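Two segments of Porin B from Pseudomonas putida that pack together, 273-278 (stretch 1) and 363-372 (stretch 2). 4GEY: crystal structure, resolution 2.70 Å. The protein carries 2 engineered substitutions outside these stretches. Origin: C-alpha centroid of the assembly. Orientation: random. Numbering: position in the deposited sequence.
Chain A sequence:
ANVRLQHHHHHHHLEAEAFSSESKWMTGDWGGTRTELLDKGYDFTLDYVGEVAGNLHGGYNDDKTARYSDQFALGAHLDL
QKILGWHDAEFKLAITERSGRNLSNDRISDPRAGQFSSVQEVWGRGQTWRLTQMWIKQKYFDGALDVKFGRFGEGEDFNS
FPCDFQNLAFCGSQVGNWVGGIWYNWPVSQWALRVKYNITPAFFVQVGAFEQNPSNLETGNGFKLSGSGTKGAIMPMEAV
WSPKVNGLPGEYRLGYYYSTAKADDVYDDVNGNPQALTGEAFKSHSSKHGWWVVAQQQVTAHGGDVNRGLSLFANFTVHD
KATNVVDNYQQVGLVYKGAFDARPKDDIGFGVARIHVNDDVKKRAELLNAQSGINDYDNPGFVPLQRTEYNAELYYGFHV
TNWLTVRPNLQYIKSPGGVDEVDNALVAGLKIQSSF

Stretch 1, residues 273-278: NPQALT
Stretch 2, residues 363-372: KRAELLNAQS

Stretch 2 is helical throughout, continuing a helix that begins earlier in the chain. From Lys 363 to Gln 371 phi lies between -53° and -84° and psi between -26° and -48°; the i to i+4 ladder includes Leu 368 N to Arg 364 O at 3.0 Å and Gln 371 N to Leu 367 O at 2.9 Å. Stretch 1 is extended at Asn 273 (-87°/157°) and Pro 274 (-66°/119°), then turns through Gln 275 (-63°/-24°), Ala 276 (-61°/-25°) and Leu 277 (-89°/-23°). Two bonds support that turn: Leu 277 N to Pro 274 O, 3.0 Å, and Thr 278 N to Gln 275 O, 3.1 Å. The register is set by Ala 276 CA and Leu 368 CA, 5.5 Å apart.

Such close backbones suit the small side chain of Ala 276, which points toward the helix and has the largest covered area, 80 Å². Its CB lies 3.5 Å from both Leu 367 CB and Leu 368 CD1, and 3.7 Å from Arg 364 O. Leu 367 (chi1 -119°, chi2 36°) also points toward stretch 1: its CD2 is 3.8 Å from Pro 274 CB, and its CG 4.1 Å from Leu 277 CD2. Leu 277, in the mt rotamer, starts sideways but brings CD2 to 3.5 Å from Gln 371 CD, covering part of this exposed glutamine (chi1 and chi2 both m).

The polar link is a bifurcated acceptor. Arg 364 extends with chi1 to chi3 all t and chi4 -82°, so that NH2 and NE donate to Gln 275 OE1 at 2.8 and 3.0 Å, with N-H...O angles of 145° and 139°. The oxygen sits at the guanidinium edge, near its plane. Gln 275 reaches it with chi angles of 98°, 77° and -128°. Altogether 340 Å² is buried, summed over both sides.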

# COMPACT_ATOMS: atom_id res chain seq x y z
N ASN A 273 15.44 14.66 -28.25
CA ASN A 273 14.36 14.62 -29.23
C ASN A 273 13.23 13.76 -28.69
O ASN A 273 13.46 12.91 -27.82
CB ASN A 273 14.85 14.00 -30.54
CG ASN A 273 16.07 14.68 -31.09
OD1 ASN A 273 16.23 15.89 -30.95
ND2 ASN A 273 16.95 13.91 -31.71
N PRO A 274 12.00 13.97 -29.19
CA PRO A 274 10.90 13.14 -28.67
C PRO A 274 11.12 11.69 -29.08
O PRO A 274 11.16 11.41 -30.27
CB PRO A 274 9.67 13.73 -29.37
CG PRO A 274 10.07 15.12 -29.79
CD PRO A 274 11.52 14.99 -30.15
N GLN A 275 11.26 10.79 -28.12
CA GLN A 275 11.63 9.41 -28.44
C GLN A 275 10.58 8.66 -29.30
O GLN A 275 10.91 7.69 -29.99
CB GLN A 275 12.00 8.61 -27.18
CG GLN A 275 10.90 7.76 -26.61
CD GLN A 275 10.64 6.47 -27.38
OE1 GLN A 275 9.51 6.18 -27.75
NE2 GLN A 275 11.70 5.71 -27.65
N ALA A 276 9.33 9.11 -29.24
CA ALA A 276 8.26 8.53 -30.06
C ALA A 276 8.56 8.70 -31.55
O ALA A 276 8.07 7.93 -32.37
CB ALA A 276 6.94 9.17 -29.73
N LEU A 277 9.35 9.72 -31.88
CA LEU A 277 9.73 9.99 -33.26
C LEU A 277 11.00 9.25 -33.67
O LEU A 277 11.22 9.03 -34.85
CB LEU A 277 9.95 11.48 -33.48
CG LEU A 277 8.77 12.42 -33.29
CD1 LEU A 277 9.16 13.83 -33.67
CD2 LEU A 277 7.58 11.95 -34.11
N THR A 278 11.83 8.89 -32.70
CA THR A 278 13.14 8.36 -33.05
C THR A 278 13.27 6.86 -32.83
O THR A 278 13.92 6.18 -33.60
CB THR A 278 14.29 9.10 -32.33
OG1 THR A 278 14.56 8.48 -31.06
CG2 THR A 278 13.94 10.56 -32.14
N LYS A 363 1.46 12.88 -24.05
CA LYS A 363 1.98 13.54 -25.25
C LYS A 363 2.77 12.56 -26.11
O LYS A 363 2.65 12.56 -27.34
CB LYS A 363 2.87 14.74 -24.90
CG LYS A 363 2.13 16.07 -24.71
N ARG A 364 3.56 11.72 -25.45
CA ARG A 364 4.33 10.69 -26.13
C ARG A 364 3.40 9.73 -26.86
O ARG A 364 3.69 9.28 -27.98
CB ARG A 364 5.20 9.92 -25.15
CG ARG A 364 5.96 8.79 -25.81
CD ARG A 364 7.03 8.17 -24.93
NE ARG A 364 7.58 6.99 -25.61
CZ ARG A 364 7.01 5.79 -25.60
NH1 ARG A 364 5.88 5.59 -24.93
NH2 ARG A 364 7.56 4.78 -26.25
N ALA A 365 2.28 9.41 -26.22
CA ALA A 365 1.33 8.48 -26.80
C ALA A 365 0.68 9.08 -28.04
O ALA A 365 0.49 8.39 -29.05
CB ALA A 365 0.27 8.10 -25.78
N GLU A 366 0.33 10.36 -27.96
CA GLU A 366 -0.32 11.04 -29.07
C GLU A 366 0.61 11.00 -30.28
O GLU A 366 0.18 10.78 -31.41
CB GLU A 366 -0.66 12.47 -28.69
CG GLU A 366 -2.07 12.66 -28.19
CD GLU A 366 -2.28 14.00 -27.52
OE1 GLU A 366 -1.28 14.65 -27.14
OE2 GLU A 366 -3.45 14.41 -27.37
N LEU A 367 1.90 11.18 -30.00
CA LEU A 367 2.94 11.07 -31.00
C LEU A 367 3.01 9.69 -31.64
O LEU A 367 3.09 9.57 -32.87
CB LEU A 367 4.28 11.41 -30.37
CG LEU A 367 5.01 12.61 -30.95
CD1 LEU A 367 4.02 13.69 -31.35
CD2 LEU A 367 5.99 13.12 -29.90
N LEU A 368 3.01 8.65 -30.81
CA LEU A 368 3.00 7.26 -31.27
C LEU A 368 1.86 7.01 -32.26
O LEU A 368 2.05 6.43 -33.34
CB LEU A 368 2.84 6.30 -30.09
CG LEU A 368 4.03 5.53 -29.48
CD1 LEU A 368 5.35 6.08 -29.93
CD2 LEU A 368 3.93 5.52 -27.96
N ASN A 369 0.66 7.48 -31.89
CA ASN A 369 -0.52 7.26 -32.71
C ASN A 369 -0.42 8.02 -34.02
O ASN A 369 -0.84 7.54 -35.08
CB ASN A 369 -1.79 7.67 -31.97
CG ASN A 369 -2.08 6.79 -30.77
OD1 ASN A 369 -1.74 5.60 -30.76
ND2 ASN A 369 -2.72 7.36 -29.75
N ALA A 370 0.15 9.22 -33.93
CA ALA A 370 0.38 10.08 -35.09
C ALA A 370 1.35 9.43 -36.07
O ALA A 370 1.17 9.50 -37.29
CB ALA A 370 0.91 11.40 -34.63
N GLN A 371 2.37 8.78 -35.53
CA GLN A 371 3.39 8.18 -36.37
C GLN A 371 3.01 6.80 -36.87
O GLN A 371 3.49 6.39 -37.91
CB GLN A 371 4.73 8.18 -35.64
CG GLN A 371 5.17 9.57 -35.18
CD GLN A 371 5.19 10.62 -36.30
OE1 GLN A 371 4.43 11.59 -36.28
NE2 GLN A 371 6.08 10.43 -37.26
N SER A 372 2.15 6.09 -36.16
CA SER A 372 1.68 4.80 -36.67
C SER A 372 0.52 4.99 -37.63
O SER A 372 0.16 4.06 -38.35
CB SER A 372 1.27 3.86 -35.55
OG SER A 372 0.08 4.31 -34.94